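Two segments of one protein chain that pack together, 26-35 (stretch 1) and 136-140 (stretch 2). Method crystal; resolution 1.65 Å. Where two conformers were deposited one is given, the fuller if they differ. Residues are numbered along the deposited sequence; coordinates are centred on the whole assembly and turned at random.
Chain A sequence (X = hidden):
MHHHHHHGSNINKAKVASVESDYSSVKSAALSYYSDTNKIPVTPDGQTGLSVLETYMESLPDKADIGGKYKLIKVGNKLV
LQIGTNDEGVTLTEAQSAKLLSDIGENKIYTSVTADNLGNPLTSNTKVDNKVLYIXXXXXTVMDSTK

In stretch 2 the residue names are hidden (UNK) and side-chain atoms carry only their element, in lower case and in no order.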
# COMPACT_ATOMS: atom_id res chain seq x y z
N VAL A 26 8.65 -0.32 3.76
CA VAL A 26 8.61 -1.03 2.45
C VAL A 26 9.19 -0.11 1.37
O VAL A 26 9.91 -0.62 0.49
CB VAL A 26 7.18 -1.49 2.11
CG1 VAL A 26 7.09 -2.01 0.69
CG2 VAL A 26 6.69 -2.53 3.10
N LYS A 27 8.86 1.18 1.41
CA LYS A 27 9.34 2.14 0.39
C LYS A 27 10.88 2.18 0.40
O LYS A 27 11.47 2.19 -0.69
CB LYS A 27 8.75 3.54 0.60
CG LYS A 27 9.20 4.56 -0.43
CD LYS A 27 8.41 5.83 -0.43
CE LYS A 27 9.01 6.86 -1.37
NZ LYS A 27 8.45 8.20 -1.11
N SER A 28 11.50 2.25 1.58
CA SER A 28 12.98 2.33 1.72
C SER A 28 13.62 1.06 1.15
O SER A 28 14.60 1.16 0.34
CB SER A 28 13.37 2.57 3.16
OG SER A 28 14.75 2.91 3.23
N ALA A 29 13.08 -0.11 1.50
CA ALA A 29 13.56 -1.42 1.03
C ALA A 29 13.39 -1.50 -0.49
O ALA A 29 14.31 -2.03 -1.18
CB ALA A 29 12.83 -2.54 1.73
N ALA A 30 12.25 -1.05 -1.02
CA ALA A 30 11.96 -1.13 -2.48
C ALA A 30 12.96 -0.27 -3.25
O ALA A 30 13.42 -0.69 -4.32
CB ALA A 30 10.55 -0.70 -2.77
N LEU A 31 13.26 0.92 -2.74
CA LEU A 31 14.21 1.85 -3.42
C LEU A 31 15.60 1.21 -3.49
O LEU A 31 16.27 1.35 -4.54
CB LEU A 31 14.20 3.20 -2.71
CG LEU A 31 13.02 4.09 -3.06
CD1 LEU A 31 12.86 5.20 -2.04
CD2 LEU A 31 13.15 4.66 -4.47
N SER A 32 16.03 0.54 -2.41
CA SER A 32 17.30 -0.23 -2.32
C SER A 32 17.34 -1.30 -3.41
O SER A 32 18.30 -1.32 -4.22
CB SER A 32 17.48 -0.87 -0.97
OG SER A 32 17.83 0.08 0.02
N TYR A 33 16.34 -2.18 -3.42
CA TYR A 33 16.20 -3.27 -4.43
C TYR A 33 16.31 -2.65 -5.82
O TYR A 33 17.06 -3.17 -6.66
CB TYR A 33 14.89 -4.03 -4.20
CG TYR A 33 14.61 -5.16 -5.16
CD1 TYR A 33 14.31 -4.92 -6.49
CD2 TYR A 33 14.56 -6.47 -4.72
CE1 TYR A 33 14.02 -5.96 -7.37
CE2 TYR A 33 14.26 -7.52 -5.58
CZ TYR A 33 13.98 -7.26 -6.91
OH TYR A 33 13.69 -8.27 -7.78
N TYR A 34 15.57 -1.57 -6.08
CA TYR A 34 15.50 -0.92 -7.42
C TYR A 34 16.90 -0.41 -7.80
O TYR A 34 17.37 -0.67 -8.93
CB TYR A 34 14.48 0.21 -7.41
CG TYR A 34 14.24 0.87 -8.75
CD1 TYR A 34 14.37 0.16 -9.94
CD2 TYR A 34 13.84 2.18 -8.82
CE1 TYR A 34 14.12 0.76 -11.16
CE2 TYR A 34 13.58 2.80 -10.03
CZ TYR A 34 13.73 2.08 -11.21
OH TYR A 34 13.47 2.70 -12.40
N SER A 35 17.58 0.25 -6.86
CA SER A 35 18.96 0.78 -7.08
C SER A 35 19.93 -0.38 -7.38
O SER A 35 20.82 -0.19 -8.24
CB SER A 35 19.43 1.60 -5.92
OG SER A 35 20.69 2.19 -6.25
N UNK A 136 0.91 4.30 -4.13
CA UNK A 136 2.12 4.43 -4.98
C UNK A 136 3.35 4.51 -4.06
O UNK A 136 3.35 5.38 -3.16
c UNK A 136 3.33 5.86 -6.66
c UNK A 136 0.86 5.54 -6.85
c UNK A 136 2.04 5.66 -5.89
N UNK A 137 4.35 3.66 -4.29
CA UNK A 137 5.66 3.67 -3.56
C UNK A 137 6.71 4.45 -4.36
O UNK A 137 7.42 5.29 -3.76
c UNK A 137 5.64 1.94 -0.95
c UNK A 137 5.87 -0.05 -2.44
c UNK A 137 5.41 1.40 -2.35
c UNK A 137 6.15 2.24 -3.38
N UNK A 138 6.82 4.15 -5.65
CA UNK A 138 7.87 4.72 -6.55
C UNK A 138 7.17 5.24 -7.80
O UNK A 138 6.55 4.44 -8.51
c UNK A 138 9.60 3.10 -5.60
c UNK A 138 10.68 2.06 -5.83
c UNK A 138 10.03 4.35 -7.77
c UNK A 138 8.98 3.70 -6.87
N UNK A 139 7.26 6.55 -8.02
CA UNK A 139 6.69 7.31 -9.15
C UNK A 139 7.85 7.69 -10.08
O UNK A 139 8.66 8.54 -9.66
o UNK A 139 5.04 9.25 -10.68
c UNK A 139 4.81 9.03 -9.47
c UNK A 139 5.96 8.54 -8.61
o UNK A 139 3.70 9.20 -8.92
N UNK A 140 7.95 7.07 -11.27
CA UNK A 140 9.04 7.33 -12.25
C UNK A 140 8.59 8.41 -13.25
O UNK A 140 8.66 9.61 -12.99
c UNK A 140 10.32 5.10 -12.16
o UNK A 140 11.08 5.52 -11.29
n UNK A 140 10.22 3.82 -12.45
c UNK A 140 9.47 6.05 -12.99

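Position 136 carries three side-chain carbons and nothing else: the first bonds directly to CA and holds the other two, so the fork lies at the beta carbon. That pattern belongs to valine alone among the standard residues. The side chain stays 7.8 Å from the helix at its nearest approach and takes no part in the contact; Val136 is buried, but against other parts of the structure.

Position 137 has four carbons in its side chain. One follows CA, a second follows that, and the second splits into two methyls. One methyl lies near CG1 of Val26 and the other near CB of Lys27. Four carbons forked at the second make leucine. Its CA-to-CB bond points sideways, yet the m, t rotamer brings the end of the chain nearer the helix, with CD1 3.9 Å from CG1 of Val26 and CD2 3.8 Å from CB of Lys27. The backbone contributes as well: the Lys27 side chain, t at all four chi angles, runs past the carbonyl, putting its CE 3.3 Å from O of Leu137. Here the chain turns a corner, and the CA atoms of Lys27 and Leu137 come within 5.6 Å, so Leu137 meets the helix where the two backbones run close.

Position 138 also has four carbons, but arranged differently. The fork is at the first, with one arm a single methyl and the other two carbons long; the tip of the long arm lies against Ala30, Leu31 and Tyr34. A beta-branched side chain with unequal carbon arms is isoleucine. The CA-to-CB bond of Ile138 points toward the helix, and its m, t rotamer extends the long arm so that CD1 sits 4.1 Å from CB of Ala30, 3.8 Å from CD2 of Leu31 and 4.4 Å from CD2 of Tyr34. One methyl thus touches three side chains.

Position 139 shows two carbons, the second bearing two oxygens: a short carboxylate, hence aspartate. Asp139 is exposed and makes no contact with the helix.

Position 140 has two carbons, the second bonded to one oxygen and one nitrogen, a carboxamide near the Tyr34 hydroxyl. This short amide is asparagine. The CA-to-CB bond of Asn140 points toward the helix, with ND2 3.4 Å from OH of Tyr34, but the residue is poorly ordered and its ND2 is hydrogen-bonded elsewhere in the structure, so a designer should lean on it lightly.

The contact works by packing, without a clear hydrogen bond between the segments. The helix satisfies its own backbone, as in Ala30 N to Val26 O at 2.8 Å and Tyr34 N to Ala30 O at 2.9 Å, and that same spacing places Val26, Ala30 and Tyr34 along one side. Leu137 takes the Val26 and Lys27 end, Ile138 the next turn, and Asn140 the outer part of Tyr34. Two residues, Leu137 and Ile138, supply most of the segment's covered surface, while the total buried is a modest 375 Å².

Stretch 2 (136-140) VLIDN
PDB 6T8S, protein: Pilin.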